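Local coordinates for protein MlnD (Bacillus methylotrophicus, PDB 5IL5) that forms the dehydratase domain of a trans-AT polyketide synthase from macrolactin biosynthesis, a double-hotdog class that removes water from carrier-bound beta-hydroxyacyl intermediates, at residues K62-E67 against P101-G106; F69-Q74 against G234-N239; Q46-N51 against I113-D118; D31-I36 against A78-A83; G145-G150 against E242-D247. All blocks are in the same frame, centred on the assembly; numbering follows the deposited sequence.

Interaction 1. Residues K62-E67 against P101-G106; sequences KYQDRE and PMLQSG
Pro101 opens the second segment with its ring turned to the loop 62-67, but it does little more than graze the amide of Gln64. Met102 follows at the centre of an inverse gamma turn, closed by a weak bond from Leu103 N to Pro101 O at 3.0 Å. Its side chain leaves the contact and heads for Gln74 and Met77 of helix 74-86. Leu103 then brings one branch across: CD2 sits 3.5 Å from Gln64 OE1, and the two side chains cross at about a right angle. Gln64 gets there by bending at chi2 (-66°), which folds its amide back toward the leucine. At Gln104 the backbones join. Its N-H points almost straight (169°) at Glu67 O, N to O 3.2 Å, although the nitrogen lies above the carbonyl plane of Glu67. The Gln104 side chain itself leads off. Ser105 puts its hydroxyl over one face of the Arg66 guanidinium, with OG 3.1 Å from NH1; that approach is badly angled for a hydrogen bond, so it is polar packing. Arg66 reaches this far because its chain is extended from CG to NE. One step further in, Met102 and Phe69 bond through their backbones, so the Glu67 to Gln104 link continues the minimal antiparallel pairing of strands 68-69 and 102-103, at the surface of the N-terminal hotdog.

Interaction 2. Residues F69-Q74 against G234-N239; sequences FPFLSQ and GELPEN
Phe71 carries the tight part of this contact. Its CG lies anti to the carbonyl carbon (chi1 -70°), which sends the ring into the bend at 235-237. Pro237 comes over one face: CD is 4.2 Å from the ring centroid of Phe71 and 23° off the normal, a CH-pi contact displaced toward the CG side. Leu236 lays its CA over the far part of the same face, and its CD1 branch reaches Phe71 CE1 at 3.7 Å. The carbonyl of Glu235 approaches obliquely, with O 3.3 Å from Phe71 CE2. Beside the ring, Leu72 meets the proline by a single methyl, CD2 to Pro237 CG at 3.9 Å, and Tyr222 of helix 215-229 packs on both. Phe71 also starts a type I beta turn that leads into helix 74-86, the long helix of the N-terminal hotdog; the turn is closed by Gln74 N to Phe71 O at 3.1 Å. Facing it, the loop 234-239 belongs to the C-terminal hotdog, so the ring sits where the two halves of the double hotdog abut. No hydrogen bond crosses here; the join is made by apolar surface and one backbone carbonyl. Away from the ring the packing loosens. Glu235, still buried, turns its carboxylate from Phe71 toward Lys62 and Tyr63. The solvent side begins at Leu236, which is partly exposed, and Glu238 and Asn239 look out to solvent, forming a classic beta bulge opposite Val286 as strand 239-245 begins.

Interaction 3. Residues Q46-N51 against I113-D118; sequences QKFLIN and IVLTPD
Three backbone hydrogen bonds tie the antiparallel strands 46-50 and 113-117, whose axes come within 4.9 Å. Phe48 and Ile113 bond in both directions: Phe48 N to Ile113 O at 3.1 Å, Ile113 N to Phe48 O at 3.0 Å, each donor lying in the plane of the carbonyl it meets. Leu115 N reaches Gln46 O in a nearly straight line (173°), but from above the carbonyl plane. Between them Lys47 and Val114 form a non-hydrogen-bonded pair, where Lys47 CA leans on Ile113 O in a CA-H...O contact.

Gln46, Phe48, Ile113 and Leu115 share one face. There Phe48 and Ile113 lie side by side and point the same way, CB to CG2 3.8 Å. Leu115 crosses the phenylalanine at about a right angle, and its CD1 meets the edge of the ring in plane, 3.7 Å from Phe48 CD1. Ile50 adds its CD1 methyl beside Ile113 CG2. Helix 74-86 packs against this face, with Ala81 touching both Phe48 and Ile113.

Lys47 and Val114 occupy the other face, where Lys47 CG takes the crowded position between N and the carbonyl carbon (chi1 49°) and its extended chain carries NZ to a salt bridge with Asp42. At the Gln46 end, Phe43 of the second subunit packs on Gln46 and Leu115. The pairing is thus two-sided: backbone amides spend their polarity on each other, leaving a largely apolar face for the helix, with Gln46 at its end turned to the second subunit, and a partly exposed one for a charge.

Interaction 4. Residues D31-I36 against A78-A83; sequences DLHPYI and ARAAGA
His33 is the first residue of its segment to touch the helix. Its CG is anti to the backbone N (chi1 179°), and the imidazole slides between two neighbours: Pro34 CD lies over one face, and the Ala80 methyl over the opposite one, CB 3.9 Å from the His33 centroid and 26° off the normal. Both ring nitrogens are held: Tyr35 N, tilted somewhat out of the ring plane, donates to His33 ND1 at 3.0 Å along a nearly straight path (171°), and NE2 bonds to Glu76 OE2. With ND1 accepting from Tyr35 N, the ring is probably neutral with its hydrogen on NE2, directed at Glu76 OE2. Glu76 OE2 also takes the salt bridge from Arg79, whose NH2 stands 3.9 Å from His33 NE2. His33 and Tyr35 belong to a type I beta turn, His33 to Ile36, closed by Ile36 N to His33 O; it leads into strand 36-39 of the N-terminal hotdog, beside helix 74-86, the helix this fold wraps in its sheet. Tyr35 itself bypasses Ala78-Ala83, going to Glu76 and Met77, just before it on the same helix. Ile36 then dips its CD1 methyl onto the helix, 3.7 Å from Ala80 CB, with Ala81 next along, while Phe48 and Ile50 of the neighbouring strand flank it.

Interaction 5. Residues G145-G150 against E242-D247; sequences GAYENG and ECTIFD
The loop 145-150 passes over the end of strand 239-245 without a single hydrogen bond between them, its backbone coming nearest where Asn149 CA lies 6.2 Å from Phe246 CA. Phe246, the residue just past the strand, fills that gap with its ring. Asn149 comes over one face: CB is 4.1 Å from the ring centroid of Phe246 and 27° off the normal, a CH-pi contact weighted to the CG side. The methyl of Thr244, two residues back and still in the strand, lies over the opposite face near the rim, so the phenyl is sandwiched. At the ring edge sits Tyr147 CB, 3.5 Å from Phe246 CE1. Tyr147 then runs on past the phenyl to Thr244, where CD2 meets the CG2 methyl at 4.0 Å.

Polar ends are tied off outside the pair. Asn149 has its CG between N and the carbonyl carbon (chi1 53°), and its amide nitrogen bonds to Ile278 O of strand 278-286. Thr244 OG1 binds Lys92 NZ, and the same lysine makes a cation-pi contact with the Tyr147 ring; one ammonium therefore serves both sides of the contact. The hold is a patch of carbon around one phenyl, partly open to solvent. It lays the loop that follows strand 134-140 of the N-terminal hotdog against the end of strand 239-245 in the C-terminal one, part of the join of a double hotdog.

In the fold
All five contacts lie within one double hotdog. Interactions 3 and 4 are neighbours, centres about 10 Å apart, on the N-terminal hotdog: strands and entry turn lie against the same helix, 74-86. Interactions 1 and 2 have centres about 13 Å apart and are joined by the pairing of strands 68-69 and 102-103. Interaction 1 stays within the first hotdog, whereas interactions 2 and 5 both reach from it or its linker to the second, at successive segments around strand 239-245. Interactions 1 and 5 are farthest apart, with centres about 33 Å apart on opposite sides of the chain's centre. Along the chain, 1 is nested inside 3, while 2 crosses all the others; it and 5 tie the N-terminal half to the C-terminal one.

Interaction 1. Residues K62-E67 against P101-G106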
# COMPACT_ATOMS: atom_id res chain seq x y z
N LYS A 62 -25.84 26.29 3.44
CA LYS A 62 -26.63 27.12 2.53
C LYS A 62 -25.88 27.44 1.25
O LYS A 62 -26.50 27.89 0.28
CB LYS A 62 -27.04 28.40 3.25
CG LYS A 62 -25.87 29.23 3.77
CD LYS A 62 -26.34 30.41 4.60
CE LYS A 62 -25.18 31.10 5.29
NZ LYS A 62 -25.58 32.37 5.96
N TYR A 63 -24.56 27.24 1.21
CA TYR A 63 -23.78 27.52 0.01
C TYR A 63 -23.82 26.40 -1.01
O TYR A 63 -23.41 26.62 -2.16
CB TYR A 63 -22.32 27.80 0.38
CG TYR A 63 -22.12 28.95 1.33
CD1 TYR A 63 -22.27 30.27 0.90
CD2 TYR A 63 -21.78 28.73 2.65
CE1 TYR A 63 -22.08 31.32 1.77
CE2 TYR A 63 -21.59 29.78 3.52
CZ TYR A 63 -21.74 31.07 3.07
OH TYR A 63 -21.55 32.11 3.95
N GLN A 64 -24.30 25.21 -0.65
CA GLN A 64 -24.16 24.03 -1.49
C GLN A 64 -25.49 23.30 -1.60
O GLN A 64 -26.17 23.08 -0.58
CB GLN A 64 -23.10 23.09 -0.91
CG GLN A 64 -21.68 23.66 -0.95
CD GLN A 64 -21.17 23.84 -2.37
OE1 GLN A 64 -21.52 23.07 -3.28
NE2 GLN A 64 -20.34 24.87 -2.57
N ASP A 65 -25.86 22.93 -2.83
CA ASP A 65 -27.00 22.04 -3.03
C ASP A 65 -26.71 20.64 -2.52
O ASP A 65 -27.60 19.96 -2.00
CB ASP A 65 -27.38 22.00 -4.51
CG ASP A 65 -28.24 23.18 -4.93
OD1 ASP A 65 -28.95 23.73 -4.07
OD2 ASP A 65 -28.21 23.54 -6.12
N ARG A 66 -25.47 20.18 -2.68
CA ARG A 66 -25.11 18.80 -2.41
C ARG A 66 -24.64 18.63 -0.97
O ARG A 66 -24.12 19.56 -0.34
CB ARG A 66 -24.01 18.37 -3.38
CG ARG A 66 -24.38 18.57 -4.84
CD ARG A 66 -23.46 17.83 -5.78
NE ARG A 66 -23.90 17.90 -7.17
CZ ARG A 66 -24.70 17.03 -7.79
NH1 ARG A 66 -25.18 15.97 -7.15
NH2 ARG A 66 -25.01 17.23 -9.06
N GLU A 67 -24.81 17.41 -0.45
CA GLU A 67 -24.26 17.03 0.84
C GLU A 67 -22.73 17.04 0.79
O GLU A 67 -22.11 16.98 -0.27
CB GLU A 67 -24.78 15.64 1.24
CG GLU A 67 -26.21 15.65 1.77
CD GLU A 67 -26.80 14.26 1.92
OE1 GLU A 67 -26.02 13.29 2.08
OE2 GLU A 67 -28.04 14.14 1.86
N PRO A 101 -14.78 21.83 -0.53
CA PRO A 101 -15.56 20.82 0.19
C PRO A 101 -15.60 19.50 -0.56
O PRO A 101 -15.54 19.44 -1.79
CB PRO A 101 -16.96 21.44 0.27
CG PRO A 101 -17.03 22.31 -0.93
CD PRO A 101 -15.65 22.86 -1.13
N MET A 102 -15.72 18.42 0.22
CA MET A 102 -15.85 17.08 -0.35
C MET A 102 -17.31 16.85 -0.71
O MET A 102 -18.09 16.25 0.04
CB MET A 102 -15.35 16.03 0.64
CG MET A 102 -13.85 16.08 0.90
SD MET A 102 -13.26 14.67 1.86
CE MET A 102 -11.48 14.91 1.73
N LEU A 103 -17.69 17.36 -1.88
CA LEU A 103 -19.02 17.09 -2.39
C LEU A 103 -19.21 15.59 -2.56
O LEU A 103 -18.33 14.89 -3.09
CB LEU A 103 -19.25 17.79 -3.73
CG LEU A 103 -18.98 19.29 -3.78
CD1 LEU A 103 -19.18 19.80 -5.20
CD2 LEU A 103 -19.87 20.02 -2.80
N GLN A 104 -20.35 15.09 -2.11
CA GLN A 104 -20.70 13.69 -2.28
C GLN A 104 -21.86 13.61 -3.26
O GLN A 104 -22.95 14.14 -2.99
CB GLN A 104 -21.02 13.01 -0.96
CG GLN A 104 -21.27 11.50 -1.11
CD GLN A 104 -20.00 10.67 -1.32
OE1 GLN A 104 -19.81 10.01 -2.36
NE2 GLN A 104 -19.14 10.65 -0.30
N SER A 105 -21.62 12.96 -4.39
CA SER A 105 -22.54 12.96 -5.51
C SER A 105 -22.75 11.53 -5.97
O SER A 105 -22.68 10.60 -5.16
CB SER A 105 -21.99 13.84 -6.65
OG SER A 105 -22.92 13.93 -7.71
N GLY A 106 -22.98 11.32 -7.26
CA GLY A 106 -23.00 9.98 -7.79
C GLY A 106 -21.71 9.69 -8.52
O GLY A 106 -21.23 8.55 -8.52

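Interaction 2. Residues F69-Q74 against G234-N239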
# COMPACT_ATOMS: atom_id res chain seq x y z
N PHE A 69 -18.97 15.71 3.01
CA PHE A 69 -18.27 15.08 4.11
C PHE A 69 -17.72 16.16 5.03
O PHE A 69 -17.17 17.16 4.56
CB PHE A 69 -17.12 14.21 3.59
CG PHE A 69 -16.48 13.37 4.65
CD1 PHE A 69 -17.08 12.19 5.06
CD2 PHE A 69 -15.29 13.75 5.24
CE1 PHE A 69 -16.50 11.41 6.04
CE2 PHE A 69 -14.71 12.97 6.22
CZ PHE A 69 -15.31 11.80 6.62
N PRO A 70 -17.87 16.01 6.35
CA PRO A 70 -17.46 17.09 7.26
C PRO A 70 -16.02 17.52 7.01
O PRO A 70 -15.14 16.70 6.77
CB PRO A 70 -17.63 16.47 8.66
CG PRO A 70 -17.80 15.00 8.43
CD PRO A 70 -18.43 14.87 7.09
N PHE A 71 -15.79 18.83 7.09
CA PHE A 71 -14.48 19.38 6.80
C PHE A 71 -13.41 18.79 7.70
O PHE A 71 -12.43 18.20 7.23
CB PHE A 71 -14.50 20.90 6.94
CG PHE A 71 -15.27 21.60 5.88
CD1 PHE A 71 -14.76 21.69 4.60
CD2 PHE A 71 -16.50 22.19 6.15
CE1 PHE A 71 -15.46 22.33 3.60
CE2 PHE A 71 -17.20 22.83 5.15
CZ PHE A 71 -16.68 22.90 3.87
N LEU A 72 -13.58 18.94 9.02
CA LEU A 72 -12.46 18.74 9.93
C LEU A 72 -12.09 17.27 10.13
O LEU A 72 -10.99 16.99 10.60
CB LEU A 72 -12.80 19.37 11.29
CG LEU A 72 -13.01 20.89 11.30
CD1 LEU A 72 -13.10 21.43 12.72
CD2 LEU A 72 -11.92 21.62 10.52
N SER A 73 -12.95 16.34 9.74
CA SER A 73 -12.58 14.93 9.84
C SER A 73 -11.40 14.59 8.94
O SER A 73 -10.81 13.51 9.09
CB SER A 73 -13.76 14.04 9.50
OG SER A 73 -14.65 13.91 10.60
N GLN A 74 -11.07 15.47 8.01
CA GLN A 74 -9.88 15.28 7.18
C GLN A 74 -8.61 15.30 8.01
O GLN A 74 -7.60 14.72 7.61
CB GLN A 74 -9.86 16.37 6.12
CG GLN A 74 -10.98 16.20 5.14
CD GLN A 74 -11.18 17.42 4.27
OE1 GLN A 74 -10.39 17.70 3.37
NE2 GLN A 74 -12.27 18.13 4.51
N GLY A 234 -18.06 31.39 7.62
CA GLY A 234 -17.92 31.14 6.20
C GLY A 234 -18.26 29.73 5.81
O GLY A 234 -18.18 29.37 4.63
N GLU A 235 -18.64 28.90 6.79
CA GLU A 235 -18.95 27.49 6.55
C GLU A 235 -17.87 26.84 5.70
O GLU A 235 -18.15 25.98 4.85
CB GLU A 235 -20.34 27.34 5.91
CG GLU A 235 -21.46 27.08 6.92
CD GLU A 235 -22.05 28.36 7.49
OE1 GLU A 235 -22.45 29.24 6.70
OE2 GLU A 235 -22.08 28.51 8.73
N LEU A 236 -16.63 27.26 5.91
CA LEU A 236 -15.44 26.59 5.40
C LEU A 236 -14.25 27.16 6.16
O LEU A 236 -13.97 28.37 6.04
CB LEU A 236 -15.27 26.80 3.90
CG LEU A 236 -13.97 26.23 3.33
CD1 LEU A 236 -14.27 25.49 2.04
CD2 LEU A 236 -12.92 27.31 3.09
N PRO A 237 -13.51 26.37 6.94
CA PRO A 237 -12.39 26.95 7.68
C PRO A 237 -11.15 27.04 6.82
O PRO A 237 -10.41 26.06 6.67
CB PRO A 237 -12.22 26.00 8.88
CG PRO A 237 -13.02 24.77 8.56
CD PRO A 237 -13.68 24.93 7.23
N GLU A 238 -10.93 28.22 6.25
CA GLU A 238 -9.87 28.41 5.27
C GLU A 238 -8.50 28.04 5.84
O GLU A 238 -7.69 27.41 5.15
CB GLU A 238 -9.88 29.86 4.77
CG GLU A 238 -9.13 30.10 3.46
CD GLU A 238 -9.55 31.40 2.78
OE1 GLU A 238 -10.12 32.28 3.46
OE2 GLU A 238 -9.31 31.52 1.56
N ASN A 239 -8.23 28.41 7.09
CA ASN A 239 -6.94 28.16 7.71
C ASN A 239 -7.10 27.73 9.16
O ASN A 239 -8.03 28.15 9.85
CB ASN A 239 -6.05 29.39 7.66
CG ASN A 239 -5.52 29.67 6.27
OD1 ASN A 239 -6.13 30.41 5.51
ND2 ASN A 239 -4.38 29.08 5.94

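Interaction 3. Residues Q46-N51 against I113-D118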
# COMPACT_ATOMS: atom_id res chain seq x y z
N GLN A 46 4.50 8.90 -1.90
CA GLN A 46 3.77 8.18 -0.87
C GLN A 46 2.31 8.62 -0.85
O GLN A 46 2.02 9.82 -0.86
CB GLN A 46 4.42 8.45 0.48
CG GLN A 46 3.69 7.90 1.69
CD GLN A 46 3.97 6.42 1.95
OE1 GLN A 46 5.03 5.91 1.61
NE2 GLN A 46 3.01 5.74 2.57
N LYS A 47 1.38 7.67 -0.83
CA LYS A 47 -0.01 8.08 -0.87
C LYS A 47 -0.94 6.92 -0.55
O LYS A 47 -0.59 5.75 -0.74
CB LYS A 47 -0.34 8.66 -2.25
CG LYS A 47 0.12 7.78 -3.39
CD LYS A 47 0.01 8.49 -4.71
CE LYS A 47 0.83 7.78 -5.76
NZ LYS A 47 0.50 8.25 -7.11
N PHE A 48 -2.13 7.27 -0.07
CA PHE A 48 -3.16 6.32 0.33
C PHE A 48 -4.48 6.68 -0.34
O PHE A 48 -4.73 7.84 -0.67
CB PHE A 48 -3.38 6.31 1.85
CG PHE A 48 -2.16 5.99 2.66
CD1 PHE A 48 -1.22 6.96 2.97
CD2 PHE A 48 -1.99 4.72 3.19
CE1 PHE A 48 -0.11 6.65 3.74
CE2 PHE A 48 -0.89 4.41 3.96
CZ PHE A 48 0.05 5.38 4.24
N LEU A 49 -5.33 5.67 -0.52
CA LEU A 49 -6.65 5.84 -1.11
C LEU A 49 -7.68 6.12 -0.01
O LEU A 49 -7.80 5.34 0.95
CB LEU A 49 -7.04 4.59 -1.89
CG LEU A 49 -8.18 4.68 -2.90
CD1 LEU A 49 -8.09 3.49 -3.83
CD2 LEU A 49 -9.54 4.75 -2.26
N ILE A 50 -8.43 7.21 -0.15
CA ILE A 50 -9.47 7.58 0.80
C ILE A 50 -10.81 7.05 0.29
O ILE A 50 -11.13 7.20 -0.89
CB ILE A 50 -9.53 9.11 0.99
CG1 ILE A 50 -8.18 9.67 1.45
CG2 ILE A 50 -10.66 9.49 1.95
CD1 ILE A 50 -7.96 9.65 2.94
N ASN A 51 -11.62 6.50 1.19
CA ASN A 51 -12.96 6.08 0.82
C ASN A 51 -13.88 6.31 2.02
O ASN A 51 -13.80 5.58 3.01
CB ASN A 51 -13.00 4.62 0.37
CG ASN A 51 -14.39 4.19 -0.04
OD1 ASN A 51 -15.24 5.03 -0.36
ND2 ASN A 51 -14.61 2.87 -0.10
N ILE A 113 -4.74 10.85 -0.45
CA ILE A 113 -3.90 11.75 0.32
C ILE A 113 -2.45 11.51 -0.07
O ILE A 113 -1.97 10.37 -0.05
CB ILE A 113 -4.09 11.54 1.84
CG1 ILE A 113 -3.18 12.49 2.63
CG2 ILE A 113 -3.84 10.10 2.23
CD1 ILE A 113 -3.52 12.58 4.10
N VAL A 114 -1.75 12.59 -0.42
CA VAL A 114 -0.34 12.56 -0.77
C VAL A 114 0.44 13.13 0.40
O VAL A 114 0.04 14.15 0.97
CB VAL A 114 -0.06 13.36 -2.06
CG1 VAL A 114 1.43 13.31 -2.42
CG2 VAL A 114 -0.90 12.85 -3.21
N LEU A 115 1.52 12.46 0.78
CA LEU A 115 2.38 12.89 1.88
C LEU A 115 3.80 13.06 1.37
O LEU A 115 4.36 12.14 0.77
CB LEU A 115 2.34 11.90 3.03
CG LEU A 115 0.96 11.56 3.56
CD1 LEU A 115 0.42 10.29 2.92
CD2 LEU A 115 1.01 11.42 5.07
N THR A 116 4.39 14.21 1.64
CA THR A 116 5.73 14.52 1.13
C THR A 116 6.66 14.81 2.30
O THR A 116 6.48 15.83 2.99
CB THR A 116 5.70 15.71 0.17
OG1 THR A 116 4.71 15.48 -0.84
CG2 THR A 116 7.06 15.84 -0.51
N PRO A 117 7.65 13.97 2.56
CA PRO A 117 8.61 14.26 3.63
C PRO A 117 9.56 15.39 3.25
O PRO A 117 9.87 15.60 2.08
CB PRO A 117 9.38 12.94 3.79
CG PRO A 117 9.29 12.31 2.44
CD PRO A 117 7.94 12.68 1.91
N ASP A 118 9.99 16.14 4.26
CA ASP A 118 10.97 17.20 4.05
C ASP A 118 11.72 17.43 5.36
O ASP A 118 11.46 16.76 6.37
CB ASP A 118 10.31 18.47 3.50
CG ASP A 118 9.30 19.08 4.45
OD1 ASP A 118 9.38 18.82 5.67
OD2 ASP A 118 8.42 19.83 3.97

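Interaction 4. Residues D31-I36 against A78-A83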
# COMPACT_ATOMS: atom_id res chain seq x y z
N ASP A 31 -9.03 -2.78 4.93
CA ASP A 31 -8.92 -1.35 5.19
C ASP A 31 -7.82 -1.03 6.19
O ASP A 31 -7.68 -1.70 7.22
CB ASP A 31 -10.25 -0.78 5.71
CG ASP A 31 -11.26 -0.54 4.59
OD1 ASP A 31 -11.12 -1.15 3.52
OD2 ASP A 31 -12.19 0.28 4.81
N LEU A 32 -7.05 0.01 5.88
CA LEU A 32 -6.09 0.55 6.82
C LEU A 32 -6.74 1.41 7.90
O LEU A 32 -6.15 1.60 8.97
CB LEU A 32 -5.04 1.37 6.08
CG LEU A 32 -4.16 0.59 5.11
CD1 LEU A 32 -3.42 1.54 4.17
CD2 LEU A 32 -3.17 -0.25 5.89
N HIS A 33 -7.95 1.92 7.66
CA HIS A 33 -8.58 2.86 8.57
C HIS A 33 -10.01 3.10 8.07
O HIS A 33 -10.28 2.90 6.89
CB HIS A 33 -7.78 4.17 8.62
CG HIS A 33 -8.33 5.24 9.51
ND1 HIS A 33 -9.33 6.11 9.13
CD2 HIS A 33 -7.97 5.61 10.76
CE1 HIS A 33 -9.57 6.96 10.11
NE2 HIS A 33 -8.76 6.68 11.11
N PRO A 34 -10.93 3.49 8.96
CA PRO A 34 -12.31 3.72 8.50
C PRO A 34 -12.43 4.65 7.29
O PRO A 34 -13.39 4.53 6.52
CB PRO A 34 -13.00 4.33 9.73
CG PRO A 34 -12.07 4.11 10.90
CD PRO A 34 -10.89 3.32 10.42
N TYR A 35 -11.48 5.57 7.10
CA TYR A 35 -11.48 6.46 5.95
C TYR A 35 -10.37 6.15 4.95
O TYR A 35 -10.32 6.79 3.90
CB TYR A 35 -11.33 7.92 6.40
CG TYR A 35 -12.20 8.35 7.56
CD1 TYR A 35 -13.53 7.98 7.65
CD2 TYR A 35 -11.69 9.19 8.55
CE1 TYR A 35 -14.32 8.39 8.71
CE2 TYR A 35 -12.47 9.61 9.60
CZ TYR A 35 -13.79 9.21 9.67
OH TYR A 35 -14.56 9.63 10.73
N ILE A 36 -9.49 5.19 5.24
CA ILE A 36 -8.38 4.85 4.35
C ILE A 36 -8.49 3.36 4.01
O ILE A 36 -8.43 2.51 4.91
CB ILE A 36 -7.01 5.18 4.98
CG1 ILE A 36 -6.95 6.66 5.39
CG2 ILE A 36 -5.88 4.83 4.03
CD1 ILE A 36 -5.76 7.00 6.28
N ALA A 78 -5.39 12.77 7.68
CA ALA A 78 -3.97 13.10 7.67
C ALA A 78 -3.24 12.44 8.83
O ALA A 78 -2.14 11.90 8.65
CB ALA A 78 -3.80 14.62 7.71
N ARG A 79 -3.84 12.48 10.02
CA ARG A 79 -3.19 11.88 11.18
C ARG A 79 -2.99 10.39 10.97
O ARG A 79 -1.92 9.85 11.30
CB ARG A 79 -4.02 12.12 12.43
CG ARG A 79 -3.43 11.51 13.69
CD ARG A 79 -4.50 11.05 14.65
NE ARG A 79 -5.35 10.00 14.10
CZ ARG A 79 -4.97 8.74 13.93
NH1 ARG A 79 -3.75 8.34 14.28
NH2 ARG A 79 -5.82 7.85 13.43
N ALA A 80 -4.00 9.70 10.45
CA ALA A 80 -3.87 8.27 10.22
C ALA A 80 -2.85 7.99 9.12
O ALA A 80 -2.01 7.09 9.26
CB ALA A 80 -5.23 7.66 9.89
N ALA A 81 -2.92 8.73 8.02
CA ALA A 81 -1.97 8.52 6.94
C ALA A 81 -0.55 8.84 7.39
O ALA A 81 0.38 8.07 7.14
CB ALA A 81 -2.33 9.38 5.73
N GLY A 82 -0.38 9.95 8.10
CA GLY A 82 0.95 10.33 8.56
C GLY A 82 1.56 9.31 9.50
O GLY A 82 2.74 8.99 9.40
N ALA A 83 0.76 8.80 10.43
CA ALA A 83 1.28 7.81 11.37
C ALA A 83 1.79 6.58 10.62
O ALA A 83 2.87 6.06 10.92
CB ALA A 83 0.20 7.42 12.37

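Interaction 5. Residues G145-G150 against E242-D247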
# COMPACT_ATOMS: atom_id res chain seq x y z
N GLY A 145 7.20 14.99 20.42
CA GLY A 145 7.62 15.59 21.68
C GLY A 145 6.46 15.59 22.65
O GLY A 145 5.33 15.88 22.27
N ALA A 146 6.76 15.27 23.90
CA ALA A 146 5.71 15.24 24.91
C ALA A 146 5.27 16.66 25.22
O ALA A 146 6.09 17.49 25.63
CB ALA A 146 6.21 14.54 26.17
N TYR A 147 4.00 16.95 25.00
CA TYR A 147 3.41 18.22 25.37
C TYR A 147 2.61 18.02 26.64
O TYR A 147 1.89 17.02 26.77
CB TYR A 147 2.48 18.75 24.28
CG TYR A 147 3.07 18.76 22.89
CD1 TYR A 147 3.89 19.79 22.48
CD2 TYR A 147 2.78 17.74 22.00
CE1 TYR A 147 4.43 19.80 21.21
CE2 TYR A 147 3.32 17.74 20.73
CZ TYR A 147 4.14 18.77 20.34
OH TYR A 147 4.66 18.75 19.07
N GLU A 148 2.69 18.97 27.56
CA GLU A 148 1.80 18.92 28.71
C GLU A 148 0.56 19.74 28.40
O GLU A 148 0.65 20.90 27.99
CB GLU A 148 2.48 19.41 29.99
CG GLU A 148 2.68 18.25 30.94
CD GLU A 148 1.37 17.81 31.57
OE1 GLU A 148 0.45 18.65 31.69
OE2 GLU A 148 1.24 16.60 31.92
N ASN A 149 -0.59 19.11 28.56
CA ASN A 149 -1.85 19.75 28.23
C ASN A 149 -2.21 20.75 29.32
O ASN A 149 -1.70 20.70 30.45
CB ASN A 149 -2.94 18.70 28.04
CG ASN A 149 -3.06 17.75 29.21
OD1 ASN A 149 -2.07 17.42 29.86
ND2 ASN A 149 -4.27 17.24 29.43
N GLY A 150 -3.11 21.65 28.97
CA GLY A 150 -3.55 22.70 29.86
C GLY A 150 -4.85 22.34 30.55
O GLY A 150 -5.25 21.18 30.61
N GLU A 242 -2.75 25.56 14.28
CA GLU A 242 -2.25 24.38 14.98
C GLU A 242 -3.38 23.43 15.33
O GLU A 242 -4.51 23.84 15.61
CB GLU A 242 -1.52 24.74 16.28
CG GLU A 242 -0.04 25.04 16.08
CD GLU A 242 0.66 25.35 17.38
OE1 GLU A 242 -0.04 25.47 18.41
OE2 GLU A 242 1.90 25.44 17.38
N CYS A 243 -3.04 22.14 15.33
CA CYS A 243 -3.90 21.09 15.88
C CYS A 243 -3.03 20.10 16.64
O CYS A 243 -2.21 19.40 16.05
CB CYS A 243 -4.68 20.38 14.78
SG CYS A 243 -5.67 19.03 15.44
N THR A 244 -3.23 20.03 17.96
CA THR A 244 -2.45 19.18 18.84
C THR A 244 -3.37 18.17 19.50
O THR A 244 -4.46 18.52 19.95
CB THR A 244 -1.73 20.01 19.90
OG1 THR A 244 -1.09 21.14 19.28
CG2 THR A 244 -0.71 19.18 20.67
N ILE A 245 -2.93 16.91 19.55
CA ILE A 245 -3.71 15.82 20.12
C ILE A 245 -2.94 15.35 21.35
O ILE A 245 -1.99 14.57 21.23
CB ILE A 245 -3.93 14.68 19.13
CG1 ILE A 245 -4.48 15.20 17.80
CG2 ILE A 245 -4.90 13.65 19.69
CD1 ILE A 245 -4.04 14.37 16.65
N PHE A 246 -3.37 15.79 22.53
CA PHE A 246 -2.67 15.47 23.76
C PHE A 246 -3.05 14.09 24.30
O PHE A 246 -2.22 13.39 24.89
CB PHE A 246 -2.96 16.53 24.82
CG PHE A 246 -2.56 17.91 24.42
CD1 PHE A 246 -1.27 18.35 24.61
CD2 PHE A 246 -3.48 18.77 23.85
CE1 PHE A 246 -0.90 19.62 24.24
CE2 PHE A 246 -3.12 20.04 23.48
CZ PHE A 246 -1.82 20.47 23.68
N ASP A 247 -4.30 13.69 24.10
CA ASP A 247 -4.83 12.50 24.75
C ASP A 247 -6.05 12.05 23.96
O ASP A 247 -7.07 12.74 23.97
CB ASP A 247 -5.18 12.78 26.21
CG ASP A 247 -5.60 11.54 26.96
OD1 ASP A 247 -5.89 10.51 26.31
OD2 ASP A 247 -5.64 11.58 28.21